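Local atomic coordinates of SAR-endolysin (Enterobacteria phage P1, PDB entry 1XJU), a protein that degrades host peptidoglycan as a lysozyme after release from the inner membrane, helping phage P1 to lyse its host cell. Residues E14-D19 / Q47-D52; E8-A13 / A80-A85. All coordinates share one frame; numbering follows the deposited sequence.

Contact 1 (E14-D19 / Q47-D52)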
loop_
_atom_site.group_PDB
_atom_site.type_symbol
_atom_site.label_atom_id
_atom_site.label_comp_id
_atom_site.label_asym_id
_atom_site.label_seq_id
_atom_site.Cartn_x
_atom_site.Cartn_y
_atom_site.Cartn_z
ATOM N N GLU A 14 -4.973 13.224 -10.812
ATOM C CA GLU A 14 -5.769 13.151 -12.009
ATOM C C GLU A 14 -5.895 11.692 -12.448
ATOM O O GLU A 14 -6.896 11.246 -12.997
ATOM C CB GLU A 14 -5.150 14.091 -13.060
ATOM C CG GLU A 14 -5.059 15.594 -12.642
ATOM C CD GLU A 14 -4.257 15.978 -11.342
ATOM O OE1 GLU A 14 -3.062 15.461 -11.096
ATOM O OE2 GLU A 14 -4.833 16.864 -10.548
ATOM N N GLY A 15 -4.855 10.903 -12.208
ATOM C CA GLY A 15 -4.912 9.456 -12.434
ATOM C C GLY A 15 -5.917 8.730 -11.538
ATOM O O GLY A 15 -6.577 7.796 -11.985
ATOM N N CYS A 16 -6.009 9.127 -10.294
ATOM C CA CYS A 16 -7.089 8.655 -9.398
ATOM C C CYS A 16 -8.499 9.011 -9.889
ATOM O O CYS A 16 -9.414 8.215 -9.791
ATOM C CB CYS A 16 -6.824 9.155 -7.980
ATOM S SG CYS A 16 -8.189 9.246 -6.816
ATOM N N ARG A 17 -8.618 10.168 -10.479
ATOM C CA ARG A 17 -9.903 10.565 -11.039
ATOM C C ARG A 17 -10.296 9.659 -12.187
ATOM O O ARG A 17 -11.479 9.310 -12.328
ATOM C CB ARG A 17 -9.813 11.962 -11.580
ATOM C CG ARG A 17 -9.856 13.057 -10.708
ATOM C CD ARG A 17 -10.531 14.193 -11.458
ATOM N NE ARG A 17 -9.769 15.403 -11.390
ATOM C CZ ARG A 17 -10.294 16.599 -11.575
ATOM N NH1 ARG A 17 -11.601 16.730 -11.834
ATOM N NH2 ARG A 17 -9.502 17.653 -11.496
ATOM N N ARG A 18 -9.361 9.264 -13.024
ATOM C CA ARG A 18 -9.754 8.425 -14.130
ATOM C C ARG A 18 -9.749 6.948 -13.783
ATOM O O ARG A 18 -10.562 6.212 -14.348
ATOM C CB ARG A 18 -8.962 8.713 -15.376
ATOM C CG ARG A 18 -7.642 8.221 -15.358
ATOM C CD ARG A 18 -6.972 8.120 -16.765
ATOM N NE ARG A 18 -5.598 7.833 -16.443
ATOM C CZ ARG A 18 -4.758 8.742 -16.014
ATOM N NH1 ARG A 18 -5.104 10.023 -15.967
ATOM N NH2 ARG A 18 -3.553 8.370 -15.627
ATOM N N ASP A 19 -8.871 6.512 -12.880
ATOM C CA ASP A 19 -8.718 5.097 -12.519
ATOM C C ASP A 19 -8.711 5.071 -11.000
ATOM O O ASP A 19 -7.698 5.352 -10.349
ATOM C CB ASP A 19 -7.377 4.490 -13.017
ATOM C CG ASP A 19 -7.203 3.058 -12.609
ATOM O OD1 ASP A 19 -8.033 2.515 -11.916
ATOM O OD2 ASP A 19 -6.270 2.301 -12.979
ATOM N N GLN A 47 -10.693 17.884 -5.691
ATOM C CA GLN A 47 -9.754 18.914 -5.343
ATOM C C GLN A 47 -9.087 18.656 -3.991
ATOM O O GLN A 47 -7.896 18.908 -3.828
ATOM C CB GLN A 47 -10.434 20.263 -5.397
ATOM C CG GLN A 47 -10.816 20.663 -6.855
ATOM C CD GLN A 47 -11.972 19.811 -7.482
ATOM O OE1 GLN A 47 -12.914 19.359 -6.751
ATOM N NE2 GLN A 47 -11.926 19.604 -8.804
ATOM N N GLN A 48 -9.805 18.083 -3.043
ATOM C CA GLN A 48 -9.190 17.726 -1.795
ATOM C C GLN A 48 -8.167 16.596 -1.976
ATOM O O GLN A 48 -7.075 16.611 -1.374
ATOM C CB GLN A 48 -10.205 17.312 -0.744
ATOM C CG GLN A 48 -9.390 17.072 0.563
ATOM C CD GLN A 48 -10.141 16.789 1.809
ATOM O OE1 GLN A 48 -11.366 16.880 1.860
ATOM N NE2 GLN A 48 -9.399 16.472 2.843
ATOM N N ILE A 49 -8.516 15.615 -2.798
ATOM C CA ILE A 49 -7.592 14.516 -3.098
ATOM C C ILE A 49 -6.325 15.097 -3.697
ATOM O O ILE A 49 -5.186 14.725 -3.302
ATOM C CB ILE A 49 -8.250 13.471 -3.982
ATOM C CG1 ILE A 49 -9.353 12.741 -3.226
ATOM C CG2 ILE A 49 -7.191 12.464 -4.505
ATOM C CD1 ILE A 49 -10.248 11.898 -4.052
ATOM N N ALA A 50 -6.441 16.030 -4.627
ATOM C CA ALA A 50 -5.279 16.619 -5.221
ATOM C C ALA A 50 -4.490 17.426 -4.209
ATOM O O ALA A 50 -3.239 17.355 -4.205
ATOM C CB ALA A 50 -5.688 17.520 -6.372
ATOM N N ALA A 51 -5.165 18.172 -3.329
ATOM C CA ALA A 51 -4.470 19.013 -2.385
ATOM C C ALA A 51 -3.664 18.163 -1.394
ATOM O O ALA A 51 -2.621 18.614 -0.929
ATOM C CB ALA A 51 -5.469 19.849 -1.624
ATOM N N ASP A 52 -4.185 16.985 -1.055
ATOM C CA ASP A 52 -3.546 16.142 -0.051
ATOM C C ASP A 52 -2.623 15.084 -0.606
ATOM O O ASP A 52 -2.053 14.296 0.164
ATOM C CB ASP A 52 -4.639 15.501 0.775
ATOM C CG ASP A 52 -5.313 16.539 1.660
ATOM O OD1 ASP A 52 -6.300 16.198 2.315
ATOM O OD2 ASP A 52 -4.857 17.690 1.785
HETATM O O HOH W 1 -9.676 20.083 -10.870
#

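Contact 2 (E8-A13 / A80-A85)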
loop_
_atom_site.group_PDB
_atom_site.type_symbol
_atom_site.label_atom_id
_atom_site.label_comp_id
_atom_site.label_asym_id
_atom_site.label_seq_id
_atom_site.Cartn_x
_atom_site.Cartn_y
_atom_site.Cartn_z
ATOM N N GLU A 8 5.875 6.328 -10.564
ATOM C CA GLU A 8 5.035 5.884 -11.666
ATOM C C GLU A 8 3.899 5.022 -11.195
ATOM O O GLU A 8 2.823 5.123 -11.733
ATOM C CB GLU A 8 5.813 5.102 -12.734
ATOM C CG GLU A 8 6.792 5.959 -13.540
ATOM C CD GLU A 8 7.510 5.205 -14.629
ATOM O OE1 GLU A 8 7.358 3.961 -14.780
ATOM O OE2 GLU A 8 8.271 5.843 -15.344
ATOM N N LEU A 9 4.142 4.150 -10.211
ATOM C CA LEU A 9 3.121 3.290 -9.707
ATOM C C LEU A 9 2.075 4.095 -8.921
ATOM O O LEU A 9 0.899 3.759 -8.969
ATOM C CB LEU A 9 3.687 2.183 -8.816
ATOM C CG LEU A 9 4.627 1.242 -9.564
ATOM C CD1 LEU A 9 5.221 0.246 -8.608
ATOM C CD2 LEU A 9 3.982 0.559 -10.740
ATOM N N ILE A 10 2.535 5.057 -8.138
ATOM C CA ILE A 10 1.595 5.890 -7.357
ATOM C C ILE A 10 0.753 6.799 -8.262
ATOM O O ILE A 10 -0.439 6.993 -8.040
ATOM C CB ILE A 10 2.344 6.682 -6.301
ATOM C CG1 ILE A 10 2.879 5.737 -5.217
ATOM C CG2 ILE A 10 1.488 7.808 -5.711
ATOM C CD1 ILE A 10 3.897 6.358 -4.271
ATOM N N GLY A 11 1.375 7.324 -9.307
ATOM C CA GLY A 11 0.656 8.178 -10.205
ATOM C C GLY A 11 0.320 9.509 -9.590
ATOM O O GLY A 11 0.972 10.000 -8.724
ATOM N N ASN A 12 -0.785 10.108 -10.057
ATOM C CA ASN A 12 -1.146 11.455 -9.666
ATOM C C ASN A 12 -2.634 11.517 -9.443
ATOM O O ASN A 12 -3.379 10.600 -9.742
ATOM C CB ASN A 12 -0.619 12.484 -10.688
ATOM C CG ASN A 12 -1.095 12.210 -12.076
ATOM O OD1 ASN A 12 -2.297 12.073 -12.296
ATOM N ND2 ASN A 12 -0.175 12.154 -13.049
ATOM N N ALA A 13 -3.071 12.647 -8.914
ATOM C CA ALA A 13 -4.468 12.781 -8.492
ATOM C C ALA A 13 -5.399 12.695 -9.690
ATOM O O ALA A 13 -6.489 12.109 -9.631
ATOM C CB ALA A 13 -4.662 14.054 -7.763
ATOM N N ALA A 80 8.466 0.643 -3.474
ATOM C CA ALA A 80 7.349 -0.277 -3.638
ATOM C C ALA A 80 6.481 -0.319 -2.411
ATOM O O ALA A 80 5.232 -0.313 -2.507
ATOM C CB ALA A 80 7.873 -1.642 -3.988
ATOM N N MET A 81 7.099 -0.366 -1.236
ATOM C CA MET A 81 6.340 -0.435 0.004
ATOM C C MET A 81 5.571 0.859 0.260
ATOM O O MET A 81 4.441 0.851 0.760
ATOM C CB MET A 81 7.285 -0.745 1.179
ATOM C CG MET A 81 7.805 -2.185 1.138
ATOM S SD MET A 81 6.511 -3.444 1.362
ATOM C CE MET A 81 6.052 -3.159 3.096
ATOM N N THR A 82 6.153 1.990 -0.097
ATOM C CA THR A 82 5.484 3.271 0.027
ATOM C C THR A 82 4.254 3.287 -0.862
ATOM O O THR A 82 3.186 3.735 -0.453
ATOM C CB THR A 82 6.417 4.435 -0.336
ATOM O OG1 THR A 82 7.447 4.552 0.674
ATOM C CG2 THR A 82 5.666 5.769 -0.381
ATOM N N SER A 83 4.384 2.838 -2.093
ATOM C CA SER A 83 3.242 2.719 -3.005
ATOM C C SER A 83 2.143 1.891 -2.365
ATOM O O SER A 83 0.970 2.303 -2.388
ATOM C CB SER A 83 3.723 2.087 -4.309
ATOM O OG SER A 83 2.626 1.767 -5.167
ATOM N N ALA A 84 2.460 0.730 -1.789
ATOM C CA ALA A 84 1.460 -0.111 -1.169
ATOM C C ALA A 84 0.811 0.606 0.004
ATOM O O ALA A 84 -0.429 0.538 0.169
ATOM C CB ALA A 84 2.092 -1.425 -0.725
ATOM N N ALA A 85 1.588 1.282 0.823
ATOM C CA ALA A 85 1.055 1.994 1.975
ATOM C C ALA A 85 0.156 3.155 1.516
ATOM O O ALA A 85 -0.853 3.441 2.151
ATOM C CB ALA A 85 2.163 2.480 2.865
#

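Contact 1 (E14-D19 / Q47-D52)
C16 and I49 meet at the buried centre of this contact. The sulfur of C16 rests against the branch methyl of I49, with C16 SG 4.1 Å from I49 CG2. This is apolar packing. C16 holds SG opposite its backbone N (chi1 159°), and SG is joined in a disulfide to C23. This is the bond of the inactive endolysin, and it ties up C23, an active-site residue. One sulfur thus both packs on I49 and carries the disulfide.

On the outer side, E14 starts away from the partner helix but its chain curls back. Its OE2 lies 4.3 Å from CB of A50, a loose touch. E14 is probably a proton donor/acceptor of the active site, with C23 the other such residue.

R17 and Q47 form the exposed edge. The guanidinium and the amide are turned 90° to each other, and R17 NH2 stays 4.1 Å from Q47 NE2. Both are donors, so no direct bond joins them. A water oxygen accepts from Q47 NE2 at 3.1 Å and also lies beside R17 NH2, at a distance too short to trust in detail. Bends in the middle of the R17 chain bring its end to this edge. R17 NH1 also has a weak, long ion pair with D46.

Further out, N12 is the N-cap of helix 13-18, its OD1 accepting from G15 N. T45 OG1 bonds Q48 N in the first turn of helix 46-67. The two segments bury 144 Å² in all. The short axes of 14-18 and 47-52 come within 10.1 Å and run roughly antiparallel, at 143°. Helix 13-18 thus lies, as a short partner, along the N-terminal end of the long helix 46-67.

Contact 2 (E8-A13 / A80-A85)
I10 lays its longer branch over the backbone of S83. I10 CG1 sits 3.8 Å from S83 CA, and I10 CD1 lies 4.3 Å from T82 CG2. CG1 of I10 points away from its own carbonyl carbon (chi1 -69°), which carries the branch across to helix 75-88. The backbones are close here, with the CA atoms of I10 and S83 5.6 Å apart. The small S83 side chain is consistent with this close approach.

L9 packs beside I10. Its CB comes within 3.8 Å of S83 OG, while the leucine also touches K145 and E146 of helix 137-151. No hydrogen bond crosses between the two segments. The buried S83 OG is satisfied by E146 OE1 and R142 NH2, so helix 137-151 fixes the serine that I10 and L9 cover. The hydroxyl of T82 turns back to the carbonyl oxygen of F78 in its own helix.

After I10 the chain leaves the helix at G11, where phi is positive. The whole is helix-on-helix packing near the centre of the molecule. It joins the N-terminal helix to the helical core of the phage lysozyme fold, as in T4 lysozyme.

From the N terminus, helix 4-10 comes first and supplies the early side of contact 2. The chain turns at G11 and enters helix 13-18, the early side of contact 1. A long stretch with little regular structure then returns to helix 46-67, where contact 1 closes the smaller loop. Contact 2 closes the larger one later, on helix 75-88, so contact 1 lies wholly within it. Their centres are about 13 Å apart. They touch directly, A13 CB packing 3.7 Å from A50 CA. Contact 1 fastens the helix bearing E14 and C16 to helix 46-67; contact 2 fastens helix 4-10 to helix 75-88.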